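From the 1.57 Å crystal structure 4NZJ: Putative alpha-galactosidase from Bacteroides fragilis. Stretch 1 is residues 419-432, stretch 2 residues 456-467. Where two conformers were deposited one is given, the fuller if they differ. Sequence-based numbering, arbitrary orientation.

Stretch 1, residues 419-432: NRASSPQTVILNEN
Stretch 2, residues 456-467: SKELIVKLAPYQ

Two neighbouring antiparallel strands, spanning about Gln425 to Asn430 and Glu458 to Leu463, run at 162° with their axes 4.7 Å apart at closest approach; the contact buries 1012 Å² in all. The register pairs Gln425 with Leu463, Thr426 with Lys462, Val427 with Val461, Ile428 with Ile460 and Leu429 with Leu459. Phi lies between -137° and -82° and psi between 105° and 148° in these residues, the extended conformation that turns successive side chains to alternate faces.

Backbone hydrogen bonds carry the ladder, in reciprocal couples at every second pair. Gln425 N donates to Leu463 O (3.0 Å) and Leu463 N to Gln425 O (2.8 Å); Val427 N to Val461 O (2.8 Å) and Val461 N to Val427 O (2.7 Å); Leu429 N to Leu459 O (2.9 Å) and Leu459 N to Leu429 O (2.8 Å). The intervening pairs are non-hydrogen-bonded, and there the alpha carbons come closer, 4.7 Å apart for Thr426 and Lys462 against 5.0 Å for Val427 and Val461.

On the face bearing Val427, Leu429, Leu459, Val461 and Leu463, branched aliphatic side chains exclude water and interlock. Val427 and Val461, both t, meet CB to CB at 4.2 Å. Val427 CG2 lies 3.9 Å from Leu463 CD1, and Leu429 CD1 lies 4.0 Å from Val461 CG2; both leucines are m,t, whereas Leu459 is t,p.

The other face is more open and mixes polar with aliphatic residues. Lys462, its chi angles m, m, t, t, folds back so that NZ donates to Thr426 OG1 (2.8 Å), while Thr426 (m) sets CG2 3.8 Å from Ile460 CG2. Ile428 CG2 packs 3.6 Å from CG of Glu458, whose aliphatic stem suits the contact while its carboxylate meets water: one water accepts from Asn430 ND2 (2.8 Å) and donates to Glu458 OE1 (3.0 Å). A second accepts from Glu431 N (3.0 Å) and donates to Lys457 O (2.7 Å).

Beyond the ladder, a type II turn from Ala464 to Gln467 docks against the loop around Asn419. Pro465 (-52/134) and Tyr466 (68/5) occupy its central positions; proline's ring suits the first phi. Gln467 OE1 accepts from Ala464 N (2.9 Å). Buried Asn419 (chi1 t) uses both ends of its amide: ND2 donates to Ala464 O (3.0 Å) and Ser423 O (2.9 Å), and OD1 accepts from Ala421 N (3.0 Å). Its backbone N donates to Gln467 O (2.9 Å), and Tyr466 N donates to Ala421 O (3.1 Å).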

# COMPACT_ATOMS: atom_id res chain seq x y z
N ASN A 419 -14.54 11.83 13.20
CA ASN A 419 -14.89 11.97 14.60
C ASN A 419 -13.98 11.10 15.46
O ASN A 419 -14.10 9.88 15.46
CB ASN A 419 -16.35 11.56 14.80
CG ASN A 419 -16.82 11.73 16.22
OD1 ASN A 419 -16.19 12.44 17.01
ND2 ASN A 419 -17.93 11.10 16.57
N ARG A 420 -13.07 11.74 16.20
CA ARG A 420 -12.21 11.03 17.16
C ARG A 420 -12.97 10.56 18.38
O ARG A 420 -12.59 9.57 19.01
CB ARG A 420 -11.10 11.96 17.66
CG ARG A 420 -9.74 11.66 17.11
CD ARG A 420 -8.76 12.72 17.58
NE ARG A 420 -8.92 13.93 16.79
CZ ARG A 420 -9.44 15.09 17.21
NH1 ARG A 420 -9.85 15.26 18.46
NH2 ARG A 420 -9.54 16.10 16.36
N ALA A 421 -14.04 11.28 18.72
CA ALA A 421 -14.71 11.14 20.01
C ALA A 421 -15.56 9.88 20.14
O ALA A 421 -15.96 9.26 19.15
CB ALA A 421 -15.56 12.36 20.28
N SER A 422 -15.84 9.54 21.39
CA SER A 422 -16.63 8.38 21.75
C SER A 422 -18.13 8.67 21.73
O SER A 422 -18.93 7.79 22.04
CB SER A 422 -16.22 7.90 23.14
OG SER A 422 -16.38 8.95 24.08
N SER A 423 -18.51 9.90 21.39
CA SER A 423 -19.92 10.27 21.26
C SER A 423 -20.18 10.79 19.84
O SER A 423 -19.25 11.22 19.16
CB SER A 423 -20.28 11.35 22.27
OG SER A 423 -19.55 12.54 22.03
N PRO A 424 -21.46 10.76 19.41
CA PRO A 424 -21.75 11.29 18.08
C PRO A 424 -21.44 12.78 17.98
O PRO A 424 -21.56 13.51 18.96
CB PRO A 424 -23.25 11.05 17.90
CG PRO A 424 -23.68 10.18 19.03
CD PRO A 424 -22.67 10.33 20.12
N GLN A 425 -21.02 13.20 16.80
CA GLN A 425 -20.70 14.60 16.55
C GLN A 425 -21.26 15.00 15.20
O GLN A 425 -21.34 14.17 14.28
CB GLN A 425 -19.18 14.79 16.55
CG GLN A 425 -18.49 14.44 17.87
CD GLN A 425 -18.83 15.39 19.00
OE1 GLN A 425 -18.99 16.59 18.79
NE2 GLN A 425 -18.93 14.86 20.21
N THR A 426 -21.65 16.26 15.09
CA THR A 426 -22.14 16.82 13.84
C THR A 426 -21.11 17.83 13.34
O THR A 426 -20.65 18.68 14.09
CB THR A 426 -23.50 17.50 14.03
OG1 THR A 426 -24.46 16.54 14.49
CG2 THR A 426 -24.00 18.12 12.71
N VAL A 427 -20.74 17.70 12.07
CA VAL A 427 -19.87 18.66 11.41
C VAL A 427 -20.66 19.37 10.32
O VAL A 427 -21.29 18.72 9.49
CB VAL A 427 -18.65 17.96 10.79
CG1 VAL A 427 -17.74 18.97 10.09
CG2 VAL A 427 -17.87 17.20 11.86
N ILE A 428 -20.65 20.70 10.34
CA ILE A 428 -21.31 21.48 9.30
C ILE A 428 -20.25 22.01 8.34
O ILE A 428 -19.50 22.93 8.68
CB ILE A 428 -22.13 22.65 9.88
CG1 ILE A 428 -23.15 22.14 10.90
CG2 ILE A 428 -22.85 23.40 8.76
CD1 ILE A 428 -23.84 23.23 11.69
N LEU A 429 -20.16 21.42 7.16
CA LEU A 429 -19.26 21.91 6.13
C LEU A 429 -19.95 23.06 5.42
O LEU A 429 -21.11 22.96 5.04
CB LEU A 429 -18.89 20.80 5.14
CG LEU A 429 -18.14 19.59 5.70
CD1 LEU A 429 -17.97 18.53 4.62
CD2 LEU A 429 -16.80 20.01 6.27
N ASN A 430 -19.23 24.17 5.26
CA ASN A 430 -19.73 25.31 4.50
C ASN A 430 -18.60 25.93 3.68
O ASN A 430 -17.47 25.43 3.72
CB ASN A 430 -20.41 26.33 5.42
CG ASN A 430 -19.48 26.87 6.49
OD1 ASN A 430 -18.38 27.34 6.19
ND2 ASN A 430 -19.93 26.84 7.74
N GLU A 431 -18.89 26.99 2.94
CA GLU A 431 -17.89 27.60 2.07
C GLU A 431 -16.71 28.20 2.85
O GLU A 431 -15.66 28.44 2.27
CB GLU A 431 -18.52 28.65 1.15
CG GLU A 431 -19.16 28.05 -0.09
CD GLU A 431 -19.68 29.09 -1.05
OE1 GLU A 431 -20.21 30.12 -0.59
OE2 GLU A 431 -19.57 28.88 -2.28
N ASN A 432 -16.88 28.40 4.15
CA ASN A 432 -15.79 28.90 5.00
C ASN A 432 -15.02 27.83 5.78
O ASN A 432 -14.07 28.16 6.49
CB ASN A 432 -16.31 29.96 5.97
CG ASN A 432 -16.79 31.21 5.26
OD1 ASN A 432 -16.27 31.59 4.21
ND2 ASN A 432 -17.78 31.86 5.84
N SER A 456 -27.54 24.99 -2.30
CA SER A 456 -27.02 24.91 -0.95
C SER A 456 -25.50 25.08 -0.92
O SER A 456 -24.79 24.49 -1.75
CB SER A 456 -27.40 23.56 -0.32
OG SER A 456 -27.01 23.50 1.04
N LYS A 457 -25.01 25.88 0.02
CA LYS A 457 -23.58 26.04 0.26
C LYS A 457 -23.21 25.42 1.61
O LYS A 457 -22.28 25.87 2.27
CB LYS A 457 -23.19 27.52 0.22
CG LYS A 457 -23.44 28.20 -1.11
CD LYS A 457 -22.65 27.56 -2.24
CE LYS A 457 -22.55 28.47 -3.45
NZ LYS A 457 -23.89 28.87 -3.97
N GLU A 458 -23.94 24.38 2.00
CA GLU A 458 -23.78 23.77 3.31
C GLU A 458 -24.01 22.27 3.22
O GLU A 458 -24.86 21.82 2.46
CB GLU A 458 -24.76 24.41 4.29
CG GLU A 458 -24.77 23.82 5.69
CD GLU A 458 -25.71 24.57 6.61
OE1 GLU A 458 -25.42 25.74 6.93
OE2 GLU A 458 -26.74 23.98 7.02
N LEU A 459 -23.26 21.50 4.00
CA LEU A 459 -23.48 20.07 4.10
C LEU A 459 -23.38 19.64 5.56
O LEU A 459 -22.34 19.82 6.20
CB LEU A 459 -22.46 19.31 3.25
CG LEU A 459 -22.58 17.78 3.24
CD1 LEU A 459 -23.91 17.34 2.65
CD2 LEU A 459 -21.42 17.18 2.45
N ILE A 460 -24.48 19.10 6.08
CA ILE A 460 -24.52 18.59 7.45
C ILE A 460 -24.00 17.16 7.45
O ILE A 460 -24.54 16.29 6.77
CB ILE A 460 -25.95 18.65 8.03
CG1 ILE A 460 -26.47 20.09 8.04
CG2 ILE A 460 -25.98 18.07 9.43
CD1 ILE A 460 -27.91 20.22 8.48
N VAL A 461 -22.93 16.93 8.22
CA VAL A 461 -22.30 15.62 8.31
C VAL A 461 -22.51 15.07 9.71
O VAL A 461 -22.00 15.63 10.69
CB VAL A 461 -20.80 15.71 8.00
CG1 VAL A 461 -20.13 14.35 8.14
CG2 VAL A 461 -20.58 16.29 6.61
N LYS A 462 -23.29 13.99 9.81
CA LYS A 462 -23.60 13.34 11.08
C LYS A 462 -22.68 12.14 11.27
O LYS A 462 -22.66 11.24 10.44
CB LYS A 462 -25.05 12.87 11.11
CG LYS A 462 -26.07 14.00 11.08
CD LYS A 462 -26.00 14.82 12.35
CE LYS A 462 -27.22 15.71 12.52
NZ LYS A 462 -27.17 16.48 13.79
N LEU A 463 -21.90 12.15 12.35
CA LEU A 463 -20.91 11.11 12.59
C LEU A 463 -21.22 10.32 13.86
O LEU A 463 -21.46 10.91 14.92
CB LEU A 463 -19.51 11.74 12.70
CG LEU A 463 -19.02 12.49 11.46
CD1 LEU A 463 -17.75 13.29 11.75
CD2 LEU A 463 -18.78 11.53 10.30
N ALA A 464 -21.21 9.00 13.74
CA ALA A 464 -21.26 8.12 14.90
C ALA A 464 -19.91 8.19 15.62
O ALA A 464 -18.95 8.74 15.06
CB ALA A 464 -21.54 6.69 14.46
N PRO A 465 -19.83 7.65 16.84
CA PRO A 465 -18.52 7.61 17.51
C PRO A 465 -17.46 6.98 16.61
O PRO A 465 -17.71 5.97 15.95
CB PRO A 465 -18.79 6.74 18.74
CG PRO A 465 -20.25 6.94 19.03
CD PRO A 465 -20.88 7.02 17.66
N TYR A 466 -16.29 7.62 16.54
CA TYR A 466 -15.15 7.10 15.80
C TYR A 466 -15.31 7.09 14.28
O TYR A 466 -14.43 6.61 13.59
CB TYR A 466 -14.80 5.68 16.27
CG TYR A 466 -14.75 5.56 17.77
CD1 TYR A 466 -13.95 6.41 18.52
CD2 TYR A 466 -15.51 4.60 18.44
CE1 TYR A 466 -13.91 6.32 19.90
CE2 TYR A 466 -15.47 4.50 19.82
CZ TYR A 466 -14.66 5.36 20.54
OH TYR A 466 -14.60 5.29 21.90
N GLN A 467 -16.41 7.63 13.75
CA GLN A 467 -16.72 7.48 12.34
C GLN A 467 -16.02 8.53 11.46
O GLN A 467 -15.86 9.69 11.85
CB GLN A 467 -18.24 7.57 12.10
CG GLN A 467 -18.62 7.36 10.64
CD GLN A 467 -20.11 7.23 10.43
OE1 GLN A 467 -20.91 7.81 11.16
NE2 GLN A 467 -20.51 6.46 9.42
O HOH W 1 -22.76 26.74 7.82
O HOH W 2 -21.58 28.38 3.07